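Local coordinates for aspartate aminotransferase (Plasmodium falciparum, PDB 3K7Y), which probably catalyses the pyridoxal-phosphate-dependent transfer of an amino group from L-aspartate to 2-oxoglutarate, giving oxaloacetate and L-glutamate, and works as a homodimer, at residues 101-104 / 108-111; 341-346 / 358-363. All coordinates share one frame; numbering follows the deposited sequence.

Contact 1 (101-104 / 108-111); sequences IQCI and GAIF
Gly108 N donates a weak, strongly bent hydrogen bond to Ile104 O (3.0 Å, 127° at the hydrogen), where the chain leaves strand 98-104 and turns directly into helix 105-118, and the alpha carbons of Ile104 and Gly108 come within 4.3 Å of each other. The same carbonyl oxygen also lies near Gly108 CA, a CA-H...O approach at 3.2 Å. With no side chain on Gly108, the helix backbone can lie close against the strand end: Cys103 CB rests 3.6 Å from Gly108 C, and the strand touches main chain here as much as side chains.

Cys103 carries the side-chain part. Its thiol lies anti to the carbonyl carbon and beside the backbone N (chi1 -57°), which places SG next to Ala109, so that CB and SG of the cysteine sit side by side against the alanine methyl (Cys103 SG to Ala109 CB 3.8 Å). No polar bond is made by SG to the helix segment; the pairing is apolar, and Leu261 on the adjacent strand 258-264 touches both partners. Farther along the helix, Ile110 touches the pyridoxal phosphate and Phe111 meets Phe285 of the second subunit edge-to-face.

Such a tight passage from strand to helix, with Gly106 and Thr107 at the first helical turn binding the cofactor, is characteristic of the large domain of fold-type I aminotransferases, in which the start of this helix faces the cofactor phosphate.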
loop_
_atom_site.group_PDB
_atom_site.type_symbol
_atom_site.label_atom_id
_atom_site.label_comp_id
_atom_site.label_asym_id
_atom_site.label_seq_id
_atom_site.Cartn_x
_atom_site.Cartn_y
_atom_site.Cartn_z
ATOM N N ILE A 101 4.790 1.465 13.227
ATOM C CA ILE A 101 3.649 1.207 12.344
ATOM C C ILE A 101 4.085 0.352 11.156
ATOM O O ILE A 101 5.213 0.484 10.692
ATOM C CB ILE A 101 3.069 2.547 11.868
ATOM C CG1 ILE A 101 1.877 2.905 12.739
ATOM C CG2 ILE A 101 2.677 2.540 10.378
ATOM C CD1 ILE A 101 1.633 4.364 12.818
ATOM N N GLN A 102 3.205 -0.528 10.680
ATOM C CA GLN A 102 3.527 -1.398 9.547
ATOM C C GLN A 102 3.270 -0.668 8.223
ATOM O O GLN A 102 2.169 -0.149 8.004
ATOM C CB GLN A 102 2.702 -2.682 9.601
ATOM C CG GLN A 102 2.890 -3.598 8.388
ATOM C CD GLN A 102 1.965 -4.822 8.391
ATOM O OE1 GLN A 102 1.651 -5.385 9.445
ATOM N NE2 GLN A 102 1.529 -5.235 7.203
ATOM N N CYS A 103 4.257 -0.630 7.332
ATOM C CA CYS A 103 4.050 0.051 6.070
ATOM C C CYS A 103 4.229 -0.873 4.888
ATOM O O CYS A 103 4.502 -2.065 5.054
ATOM C CB CYS A 103 5.000 1.223 5.955
ATOM S SG CYS A 103 4.810 2.361 7.314
ATOM N N ILE A 104 4.097 -0.318 3.690
ATOM C CA ILE A 104 4.244 -1.087 2.478
ATOM C C ILE A 104 5.707 -1.010 2.006
ATOM O O ILE A 104 6.064 -0.268 1.075
ATOM C CB ILE A 104 3.208 -0.622 1.457
ATOM C CG1 ILE A 104 1.836 -0.967 1.994
ATOM C CG2 ILE A 104 3.339 -1.330 0.142
ATOM C CD1 ILE A 104 0.826 0.095 1.693
ATOM N N GLY A 108 7.183 2.522 1.414
ATOM C CA GLY A 108 5.932 2.792 2.066
ATOM C C GLY A 108 6.132 3.512 3.379
ATOM O O GLY A 108 5.275 4.263 3.800
ATOM N N ALA A 109 7.250 3.283 4.047
ATOM C CA ALA A 109 7.440 3.947 5.317
ATOM C C ALA A 109 8.010 5.336 5.073
ATOM O O ALA A 109 7.620 6.302 5.731
ATOM C CB ALA A 109 8.327 3.137 6.234
ATOM N N ILE A 110 8.910 5.443 4.102
ATOM C CA ILE A 110 9.509 6.730 3.794
ATOM C C ILE A 110 8.368 7.675 3.491
ATOM O O ILE A 110 8.191 8.689 4.173
ATOM C CB ILE A 110 10.500 6.668 2.602
ATOM C CG1 ILE A 110 11.753 5.873 2.978
ATOM C CG2 ILE A 110 10.901 8.073 2.136
ATOM C CD1 ILE A 110 12.434 5.183 1.752
ATOM N N PHE A 111 7.559 7.324 2.504
ATOM C CA PHE A 111 6.498 8.241 2.097
ATOM C C PHE A 111 5.508 8.649 3.183
ATOM O O PHE A 111 5.195 9.826 3.240
ATOM C CB PHE A 111 5.783 7.770 0.844
ATOM C CG PHE A 111 4.439 7.209 1.080
ATOM C CD1 PHE A 111 4.200 5.870 0.849
ATOM C CD2 PHE A 111 3.386 8.033 1.477
ATOM C CE1 PHE A 111 2.919 5.342 1.018
ATOM C CE2 PHE A 111 2.114 7.532 1.657
ATOM C CZ PHE A 111 1.873 6.180 1.431
#

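Contact 2 (341-346 / 358-363); sequences LNYDWN and VPLLAK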
loop_
_atom_site.group_PDB
_atom_site.type_symbol
_atom_site.label_atom_id
_atom_site.label_comp_id
_atom_site.label_asym_id
_atom_site.label_seq_id
_atom_site.Cartn_x
_atom_site.Cartn_y
_atom_site.Cartn_z
ATOM N N LEU A 341 46.430 -1.605 -18.695
ATOM C CA LEU A 341 45.755 -0.542 -17.950
ATOM C C LEU A 341 46.316 -0.470 -16.546
ATOM O O LEU A 341 46.857 -1.454 -16.052
ATOM C CB LEU A 341 44.250 -0.796 -17.890
ATOM C CG LEU A 341 43.444 -0.912 -19.188
ATOM C CD1 LEU A 341 42.179 -1.708 -18.933
ATOM C CD2 LEU A 341 43.119 0.450 -19.789
ATOM N N ASN A 342 46.151 0.685 -15.900
ATOM C CA ASN A 342 46.901 1.039 -14.680
ATOM C C ASN A 342 46.034 1.601 -13.546
ATOM O O ASN A 342 46.419 2.577 -12.888
ATOM C CB ASN A 342 47.987 2.064 -15.037
ATOM C CG ASN A 342 47.434 3.263 -15.847
ATOM O OD1 ASN A 342 46.555 3.105 -16.725
ATOM N ND2 ASN A 342 47.960 4.464 -15.557
ATOM N N TYR A 343 44.875 0.976 -13.324
ATOM C CA TYR A 343 43.901 1.417 -12.315
ATOM C C TYR A 343 44.053 0.681 -10.989
ATOM O O TYR A 343 44.286 -0.520 -10.960
ATOM C CB TYR A 343 42.474 1.184 -12.814
ATOM C CG TYR A 343 42.089 1.974 -14.037
ATOM C CD1 TYR A 343 41.774 3.338 -13.948
ATOM C CD2 TYR A 343 42.012 1.357 -15.289
ATOM C CE1 TYR A 343 41.407 4.074 -15.082
ATOM C CE2 TYR A 343 41.641 2.081 -16.431
ATOM C CZ TYR A 343 41.342 3.437 -16.316
ATOM O OH TYR A 343 40.988 4.148 -17.437
ATOM N N ASP A 344 43.891 1.392 -9.884
ATOM C CA ASP A 344 43.895 0.725 -8.591
ATOM C C ASP A 344 42.485 0.204 -8.261
ATOM O O ASP A 344 41.591 0.974 -7.878
ATOM C CB ASP A 344 44.442 1.641 -7.482
ATOM C CG ASP A 344 44.662 0.907 -6.164
ATOM O OD1 ASP A 344 44.527 -0.335 -6.140
ATOM O OD2 ASP A 344 44.969 1.574 -5.152
ATOM N N TRP A 345 42.299 -1.106 -8.422
ATOM C CA TRP A 345 41.016 -1.733 -8.135
ATOM C C TRP A 345 40.870 -2.141 -6.674
ATOM O O TRP A 345 39.803 -2.607 -6.271
ATOM C CB TRP A 345 40.793 -2.954 -9.025
ATOM C CG TRP A 345 40.733 -2.634 -10.477
ATOM C CD1 TRP A 345 41.704 -2.884 -11.411
ATOM C CD2 TRP A 345 39.650 -2.003 -11.184
ATOM N NE1 TRP A 345 41.294 -2.453 -12.650
ATOM C CE2 TRP A 345 40.040 -1.906 -12.541
ATOM C CE3 TRP A 345 38.390 -1.508 -10.802
ATOM C CZ2 TRP A 345 39.213 -1.334 -13.521
ATOM C CZ3 TRP A 345 37.570 -0.941 -11.776
ATOM C CH2 TRP A 345 37.988 -0.858 -13.122
ATOM N N ASN A 346 41.928 -1.964 -5.882
ATOM C CA ASN A 346 41.916 -2.378 -4.475
ATOM C C ASN A 346 40.990 -1.520 -3.586
ATOM O O ASN A 346 40.561 -1.953 -2.508
ATOM C CB ASN A 346 43.343 -2.373 -3.923
ATOM C CG ASN A 346 43.691 -3.658 -3.190
ATOM O OD1 ASN A 346 44.291 -4.561 -3.768
ATOM N ND2 ASN A 346 43.317 -3.748 -1.917
ATOM N N VAL A 358 31.422 2.218 -8.716
ATOM C CA VAL A 358 32.639 2.551 -9.451
ATOM C C VAL A 358 32.370 3.731 -10.394
ATOM O O VAL A 358 32.052 3.519 -11.569
ATOM C CB VAL A 358 33.146 1.310 -10.262
ATOM C CG1 VAL A 358 34.486 1.584 -10.975
ATOM C CG2 VAL A 358 33.271 0.097 -9.362
ATOM N N PRO A 359 32.479 4.978 -9.893
ATOM C CA PRO A 359 32.124 6.113 -10.760
ATOM C C PRO A 359 32.756 6.027 -12.148
ATOM O O PRO A 359 32.090 6.294 -13.158
ATOM C CB PRO A 359 32.632 7.325 -9.971
ATOM C CG PRO A 359 32.436 6.918 -8.537
ATOM C CD PRO A 359 32.724 5.413 -8.501
ATOM N N LEU A 360 34.013 5.605 -12.190
ATOM C CA LEU A 360 34.729 5.401 -13.448
ATOM C C LEU A 360 33.903 4.738 -14.567
ATOM O O LEU A 360 34.078 5.043 -15.751
ATOM C CB LEU A 360 35.989 4.587 -13.185
ATOM C CG LEU A 360 36.850 4.542 -14.432
ATOM C CD1 LEU A 360 37.465 5.920 -14.689
ATOM C CD2 LEU A 360 37.903 3.449 -14.338
ATOM N N LEU A 361 33.008 3.836 -14.180
ATOM C CA LEU A 361 32.219 3.052 -15.135
ATOM C C LEU A 361 31.061 3.833 -15.766
ATOM O O LEU A 361 30.555 3.459 -16.832
ATOM C CB LEU A 361 31.723 1.747 -14.488
ATOM C CG LEU A 361 32.626 0.497 -14.533
ATOM C CD1 LEU A 361 34.093 0.810 -14.658
ATOM C CD2 LEU A 361 32.413 -0.403 -13.339
ATOM N N ALA A 362 30.651 4.925 -15.124
ATOM C CA ALA A 362 29.640 5.796 -15.713
ATOM C C ALA A 362 30.001 6.113 -17.174
ATOM O O ALA A 362 29.135 6.083 -18.048
ATOM C CB ALA A 362 29.488 7.063 -14.894
ATOM N N LYS A 363 31.289 6.378 -17.423
ATOM C CA LYS A 363 31.830 6.599 -18.771
ATOM C C LYS A 363 31.566 5.451 -19.760
ATOM O O LYS A 363 31.352 5.696 -20.942
ATOM C CB LYS A 363 33.350 6.843 -18.715
ATOM C CG LYS A 363 33.829 8.086 -17.953
ATOM C CD LYS A 363 35.284 8.410 -18.313
ATOM C CE LYS A 363 35.426 8.970 -19.753
ATOM N NZ LYS A 363 36.822 8.928 -20.328
#
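Leu360 reaches across to Tyr343 and sets one methyl group, CD2, over a face of the phenol ring. This is a CH-pi contact: the methyl carbon lies 4.0 Å from the ring centroid, 24° off the normal, and is displaced toward the rim, so that its closest ring atom is Tyr343 CE1 at 3.6 Å. With CG anti to the backbone N (chi1 -172°), the leucine side chain extends toward the phenol and crosses it at about a right angle. This pair is the closest part of the contact, and both of its residues are partly exposed.

Trp345 and Val358 make up the buried inner part. Val358 CG1 comes up to the edge of the six-membered ring of the indole, near the ring plane, 4.1 Å from Trp345 CZ3. Within its own segment the indole has Tyr343 CB over one face. Leu360 CD2, lying over the phenol face, approaches the indole only obliquely, 4.5 Å from Trp345 CH2. No hydrogen bond joins the segments, and their backbones keep well apart, with 9.5 Å between the alpha carbons of Trp345 and Val358.

Against this apolar packing, the solvent side is polar and local. Asp344, exposed, closes an Asx turn by accepting from Asn346 N at OD1 (3.1 Å), the donor approaching from above the carboxylate plane.

Both segments are loops flanking strand 355-357, the first following helix 304-335. Leu402 of helix 390-403 touches Tyr343, Trp345 and Leu360 alike, and Phe329 of helix 304-335 packs on Trp345 and Val358, so the paired loops are joined to the two helices through one shared apolar cluster.

How the contacts relate
The two contacts lie on opposite sides of the chain's centre, their own centres about 37 Å apart, and share no element of secondary structure. Contact 1 is wholly buried, joins a strand to the helix that directly follows it, and belongs to the cofactor-binding core with the second subunit close by. Contact 2 is partly buried, brings together two loops separated in sequence by a short strand, and lies away from the annotated sites, untouched by the other chain. Their chemistry follows this difference: backbone against backbone with small residues in the former, large aromatic and aliphatic side chains bridging well-separated backbones in the latter.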